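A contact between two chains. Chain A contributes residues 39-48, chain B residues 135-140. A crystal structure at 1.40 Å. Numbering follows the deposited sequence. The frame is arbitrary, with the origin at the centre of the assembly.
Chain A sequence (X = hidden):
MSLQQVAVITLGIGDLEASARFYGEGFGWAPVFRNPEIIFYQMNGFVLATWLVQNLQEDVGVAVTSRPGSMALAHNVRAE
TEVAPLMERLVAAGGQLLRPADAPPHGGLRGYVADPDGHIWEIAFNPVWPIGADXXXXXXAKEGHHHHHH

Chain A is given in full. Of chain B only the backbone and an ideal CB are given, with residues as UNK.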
ATOM      1  N   ILE A  39      -2.409   6.223 -13.631  1.00 10.53           N
ATOM      2  CA  ILE A  39      -1.199   7.006 -13.432  1.00 10.03           C
ATOM      3  C   ILE A  39      -0.261   6.193 -12.549  1.00  8.94           C
ATOM      4  O   ILE A  39      -0.695   5.602 -11.557  1.00 10.02           O
ATOM      5  CB  ILE A  39      -1.478   8.357 -12.737  1.00 10.38           C
ATOM      6  CG1 ILE A  39      -2.367   9.224 -13.632  1.00 13.66           C
ATOM      7  CG2 ILE A  39      -0.163   9.067 -12.434  1.00 12.25           C
ATOM      8  CD1 ILE A  39      -2.774  10.544 -13.010  1.00 13.90           C
ATOM      9  N   PHE A  40       1.012   6.139 -12.931  1.00  9.36           N
ATOM     10  CA  PHE A  40       2.023   5.428 -12.153  1.00  8.80           C
ATOM     11  C   PHE A  40       3.068   6.414 -11.656  1.00 10.23           C
ATOM     12  O   PHE A  40       3.510   7.291 -12.408  1.00  9.66           O
ATOM     13  CB  PHE A  40       2.782   4.385 -12.989  1.00 10.16           C
ATOM     14  CG  PHE A  40       1.964   3.194 -13.412  1.00 12.08           C
ATOM     15  CD1 PHE A  40       1.162   2.514 -12.510  1.00 14.05           C
ATOM     16  CD2 PHE A  40       2.051   2.718 -14.714  1.00 15.83           C
ATOM     17  CE1 PHE A  40       0.456   1.371 -12.899  1.00 15.90           C
ATOM     18  CE2 PHE A  40       1.349   1.577 -15.109  1.00 16.95           C
ATOM     19  CZ  PHE A  40       0.553   0.906 -14.197  1.00 14.96           C
ATOM     20  N   TYR A  41       3.462   6.268 -10.395  1.00  8.65           N
ATOM     21  CA  TYR A  41       4.504   7.099  -9.801  1.00  8.51           C
ATOM     22  C   TYR A  41       5.593   6.138  -9.326  1.00  9.09           C
ATOM     23  O   TYR A  41       5.293   5.136  -8.676  1.00  8.56           O
ATOM     24  CB  TYR A  41       3.983   7.867  -8.579  1.00 10.16           C
ATOM     25  CG  TYR A  41       2.818   8.802  -8.835  1.00 10.07           C
ATOM     26  CD1 TYR A  41       3.028  10.137  -9.183  1.00 10.39           C
ATOM     27  CD2 TYR A  41       1.508   8.350  -8.722  1.00 11.16           C
ATOM     28  CE1 TYR A  41       1.954  10.999  -9.410  1.00 12.08           C
ATOM     29  CE2 TYR A  41       0.431   9.198  -8.947  1.00 11.83           C
ATOM     30  CZ  TYR A  41       0.661  10.520  -9.291  1.00 11.31           C
ATOM     31  OH  TYR A  41      -0.410  11.345  -9.536  1.00 13.80           O
ATOM     32  N   GLN A  42       6.853   6.415  -9.655  1.00  9.31           N
ATOM     33  CA  GLN A  42       7.936   5.555  -9.198  1.00  9.32           C
ATOM     34  C   GLN A  42       8.267   5.920  -7.758  1.00  9.93           C
ATOM     35  O   GLN A  42       8.622   7.066  -7.466  1.00  9.56           O
ATOM     36  CB  GLN A  42       9.184   5.728 -10.067  1.00 11.04           C
ATOM     37  CG  GLN A  42      10.338   4.824  -9.622  1.00 10.34           C
ATOM     38  CD  GLN A  42      10.016   3.347  -9.769  1.00 10.19           C
ATOM     39  OE1 GLN A  42       9.763   2.872 -10.870  1.00 13.08           O
ATOM     40  NE2 GLN A  42      10.011   2.619  -8.655  1.00 11.11           N
HETATM   41  N   MSE A  43       8.156   4.948  -6.859  1.00  7.99           N
HETATM   42  CA  MSE A  43       8.422   5.181  -5.449  1.00  8.41           C
HETATM   43  C   MSE A  43       9.718   4.526  -4.972  1.00 10.09           C
HETATM   44  O   MSE A  43      10.552   4.104  -5.781  1.00 10.54           O
HETATM   45  CB  MSE A  43       7.237   4.683  -4.618  1.00  8.78           C
HETATM   46  CG  MSE A  43       5.874   5.188  -5.152  1.00  7.77           C
HETATM   47 SE   MSE A  43       5.554   7.109  -5.122  1.00 14.48          SE
HETATM   48  CE  MSE A  43       5.262   7.256  -3.237  1.00 15.46           C
ATOM     49  N   ASN A  44       9.875   4.431  -3.655  1.00  9.54           N
ATOM     50  CA  ASN A  44      11.064   3.861  -3.023  1.00 12.78           C
ATOM     51  C   ASN A  44      11.073   2.337  -2.995  1.00 13.06           C
ATOM     52  O   ASN A  44      10.952   1.719  -1.938  1.00 15.58           O
ATOM     53  CB  ASN A  44      11.200   4.412  -1.594  1.00  9.97           C
ATOM     54  CG  ASN A  44       9.919   4.259  -0.781  1.00 10.62           C
ATOM     55  OD1 ASN A  44       8.845   4.644  -1.234  1.00 10.35           O
ATOM     56  ND2 ASN A  44      10.034   3.708   0.418  1.00 10.26           N
ATOM     57  N   GLY A  45      11.225   1.732  -4.168  1.00 12.01           N
ATOM     58  CA  GLY A  45      11.265   0.283  -4.246  1.00 11.64           C
ATOM     59  C   GLY A  45      10.057  -0.353  -4.898  1.00 10.87           C
ATOM     60  O   GLY A  45      10.038  -1.560  -5.137  1.00 10.41           O
ATOM     61  N   PHE A  46       9.054   0.462  -5.200  1.00  9.94           N
ATOM     62  CA  PHE A  46       7.816  -0.034  -5.790  1.00  9.89           C
ATOM     63  C   PHE A  46       7.149   1.102  -6.549  1.00  8.66           C
ATOM     64  O   PHE A  46       7.631   2.237  -6.541  1.00  8.54           O
ATOM     65  CB  PHE A  46       6.886  -0.518  -4.675  1.00 10.97           C
ATOM     66  CG  PHE A  46       6.357   0.595  -3.811  1.00 11.48           C
ATOM     67  CD1 PHE A  46       5.127   1.182  -4.093  1.00 13.39           C
ATOM     68  CD2 PHE A  46       7.118   1.097  -2.762  1.00 17.23           C
ATOM     69  CE1 PHE A  46       4.656   2.259  -3.343  1.00 14.82           C
ATOM     70  CE2 PHE A  46       6.654   2.179  -2.004  1.00 12.45           C
ATOM     71  CZ  PHE A  46       5.423   2.756  -2.301  1.00 13.47           C
ATOM     72  N   VAL A  47       6.029   0.788  -7.184  1.00  8.46           N
ATOM     73  CA  VAL A  47       5.265   1.756  -7.956  1.00  8.52           C
ATOM     74  C   VAL A  47       3.907   2.005  -7.308  1.00  8.20           C
ATOM     75  O   VAL A  47       3.270   1.068  -6.820  1.00  6.29           O
ATOM     76  CB  VAL A  47       5.033   1.227  -9.389  1.00  9.89           C
ATOM     77  CG1 VAL A  47       4.233   2.219 -10.209  1.00 12.37           C
ATOM     78  CG2 VAL A  47       6.369   0.947 -10.052  1.00 11.96           C
ATOM     79  N   LEU A  48       3.488   3.268  -7.277  1.00  7.27           N
ATOM     80  CA  LEU A  48       2.180   3.646  -6.757  1.00  7.43           C
ATOM     81  C   LEU A  48       1.324   3.905  -7.989  1.00  8.93           C
ATOM     82  O   LEU A  48       1.717   4.671  -8.875  1.00  9.78           O
ATOM     83  CB  LEU A  48       2.258   4.926  -5.910  1.00  7.85           C
ATOM     84  CG  LEU A  48       0.900   5.563  -5.561  1.00  7.53           C
ATOM     85  CD1 LEU A  48       0.133   4.663  -4.603  1.00  9.76           C
ATOM     86  CD2 LEU A  48       1.113   6.929  -4.921  1.00  9.96           C
TER
ATOM     87  N   UNK B 135      14.399  -6.969  -4.205  1.00 28.47           N
ATOM     88  CA  UNK B 135      13.057  -6.494  -4.484  1.00 28.18           C
ATOM     89  C   UNK B 135      13.087  -5.348  -5.472  1.00 27.05           C
ATOM     90  O   UNK B 135      13.191  -5.569  -6.679  1.00 29.85           O
ATOM     91  CB  UNK B 135      12.360  -6.062  -3.192  1.00 28.18           C
ATOM     92  N   UNK B 136      13.016  -4.128  -4.952  1.00 26.73           N
ATOM     93  CA  UNK B 136      13.024  -2.912  -5.760  1.00 23.40           C
ATOM     94  C   UNK B 136      12.498  -3.116  -7.176  1.00 22.28           C
ATOM     95  O   UNK B 136      13.225  -3.555  -8.072  1.00 23.60           O
ATOM     96  CB  UNK B 136      14.446  -2.352  -5.827  1.00 23.40           C
ATOM     97  N   UNK B 137      11.223  -2.799  -7.362  1.00 17.55           N
ATOM     98  CA  UNK B 137      10.574  -2.913  -8.659  1.00 16.53           C
ATOM     99  C   UNK B 137      10.536  -1.532  -9.305  1.00 15.84           C
ATOM    100  O   UNK B 137      10.188  -0.535  -8.660  1.00 13.61           O
ATOM    101  CB  UNK B 137       9.166  -3.498  -8.524  1.00 16.53           C
ATOM    102  N   UNK B 138      10.904  -1.461 -10.578  1.00 15.14           N
ATOM    103  CA  UNK B 138      10.897  -0.188 -11.272  1.00 16.75           C
ATOM    104  C   UNK B 138      10.092  -0.263 -12.558  1.00 16.00           C
ATOM    105  O   UNK B 138      10.199  -1.228 -13.320  1.00 15.52           O
ATOM    106  CB  UNK B 138      12.329   0.260 -11.572  1.00 16.75           C
ATOM    107  N   UNK B 139       9.266   0.750 -12.781  1.00 15.75           N
ATOM    108  CA  UNK B 139       8.464   0.809 -13.989  1.00 15.69           C
ATOM    109  C   UNK B 139       9.388   0.962 -15.190  1.00 17.09           C
ATOM    110  O   UNK B 139      10.401   1.658 -15.122  1.00 17.30           O
ATOM    111  CB  UNK B 139       7.455   1.957 -13.923  1.00 15.69           C
ATOM    112  N   UNK B 140       9.023   0.309 -16.286  1.00 17.77           N
ATOM    113  CA  UNK B 140       9.775   0.381 -17.535  1.00 20.32           C
ATOM    114  C   UNK B 140       8.742   0.280 -18.652  1.00 21.16           C
ATOM    115  O   UNK B 140       7.761  -0.452 -18.526  1.00 21.05           O
ATOM    116  CB  UNK B 140      10.835  -0.717 -17.635  1.00 20.32           C
TER

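Chain A offers a hairpin. Its strands at 39-42 and 47-48 are paired by the backbone of Tyr A41 and Leu A48, and the turn between them is closed by Met A43 N to Phe A46 O. Phe A40, Gln A42 and Val A47 point toward chain B, and the turn presents the carbonyl of Gly A45.

Position 135 has phi/psi of 89/-98. The positive phi by itself favours glycine. A CB would point toward chain A but stop 5.4 Å from Gly A45 O, so chain A does not forbid a small side chain. The deposited residue is Gly B135, and it makes no contact with the other stretch.

Position 136 passes close to the turn. Its CA lies 3.9 Å from the CA of Gly A45. The CA of 136 also makes a CA-H...O contact of 3.3 Å with Gly A45 O. The CB points sideways, 4.4 Å from Gly A45 CA, and chain A offers it no polar partner. Phi is again positive, at 26. Positive phi is easiest for glycine and tolerable for asparagine; chain A sets no strong demand, and serine can also be accommodated. The deposited residue is Ser B136, with chi1 in p. Its hydroxyl makes no hydrogen bond to this stretch of chain A.

Position 137 is fixed through its backbone. Its N donates to Gly A45 O at 2.8 Å, and its O accepts from Gln A42 NE2 at 3.2 Å. These bonds do not choose the side chain. The backbone is extended and the CB points sideways. Valine, isoleucine or threonine would suit the extended strand. The deposited residue is Val B137, with chi1 in t. Its CB lies 4.0 Å from Gly A45 O, and its direct polar contacts come from its N and O.

At 138 the CA-to-CB bond points away overall, although the CB lies 3.7 Å from Gln A42 OE1. Many residues would fit, including serine, threonine, valine or lysine. The deposited residue is Thr B138, with chi1 in p, and its side chain forms no hydrogen bond with chain A here.

Position 139 faces chain A. Its N donates to Gln A42 OE1 at 2.9 Å, so the one amide of Gln A42 serves as acceptor here and as donor to the O of 137. A water also donates to Gln A42 OE1 at 2.7 Å. The CB points toward chain A, 4.1 Å from Val A47 CG2 and 5.3 Å from Phe A40 CB. An apolar side chain is expected, and leucine, methionine, phenylalanine or tyrosine could all reach the Phe A40 ring. The deposited residue is Phe B139, with chi1 in t. Its CE1 comes within 3.7 Å of Phe A40 CD2. The two rings meet obliquely, with centroids 5.6 Å apart and planes at 42°. The same water donates to Phe B139 O at 3.0 Å.

Position 140 points away, and its CB meets nothing of this stretch within 5.5 Å. Chain A sets no preference. The deposited residue is Ala B140.

Chain B 135-140: GSVTFA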
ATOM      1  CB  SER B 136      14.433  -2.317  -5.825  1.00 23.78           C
ATOM      2  OG  SER B 136      15.316  -3.176  -6.528  1.00 27.85           O
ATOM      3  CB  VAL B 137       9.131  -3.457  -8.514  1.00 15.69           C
ATOM      4  CG1 VAL B 137       8.422  -3.442  -9.856  1.00 16.04           C
ATOM      5  CG2 VAL B 137       9.169  -4.870  -7.936  1.00 17.27           C
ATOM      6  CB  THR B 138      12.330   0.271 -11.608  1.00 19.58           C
ATOM      7  OG1 THR B 138      12.997  -0.756 -12.347  1.00 22.00           O
ATOM      8  CG2 THR B 138      13.112   0.550 -10.338  1.00 20.61           C
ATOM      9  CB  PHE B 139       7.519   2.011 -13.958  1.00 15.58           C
ATOM     10  CG  PHE B 139       6.792   2.233 -15.255  1.00 14.88           C
ATOM     11  CD1 PHE B 139       5.586   1.593 -15.508  1.00 17.55           C
ATOM     12  CD2 PHE B 139       7.343   3.041 -16.251  1.00 16.22           C
ATOM     13  CE1 PHE B 139       4.937   1.749 -16.729  1.00 18.92           C
ATOM     14  CE2 PHE B 139       6.695   3.199 -17.480  1.00 16.02           C
ATOM     15  CZ  PHE B 139       5.494   2.550 -17.713  1.00 16.69           C
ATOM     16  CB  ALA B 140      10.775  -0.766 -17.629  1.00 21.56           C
TER
HETATM   17  O   HOH W   1      10.443   3.998 -13.238  1.00 20.50           O
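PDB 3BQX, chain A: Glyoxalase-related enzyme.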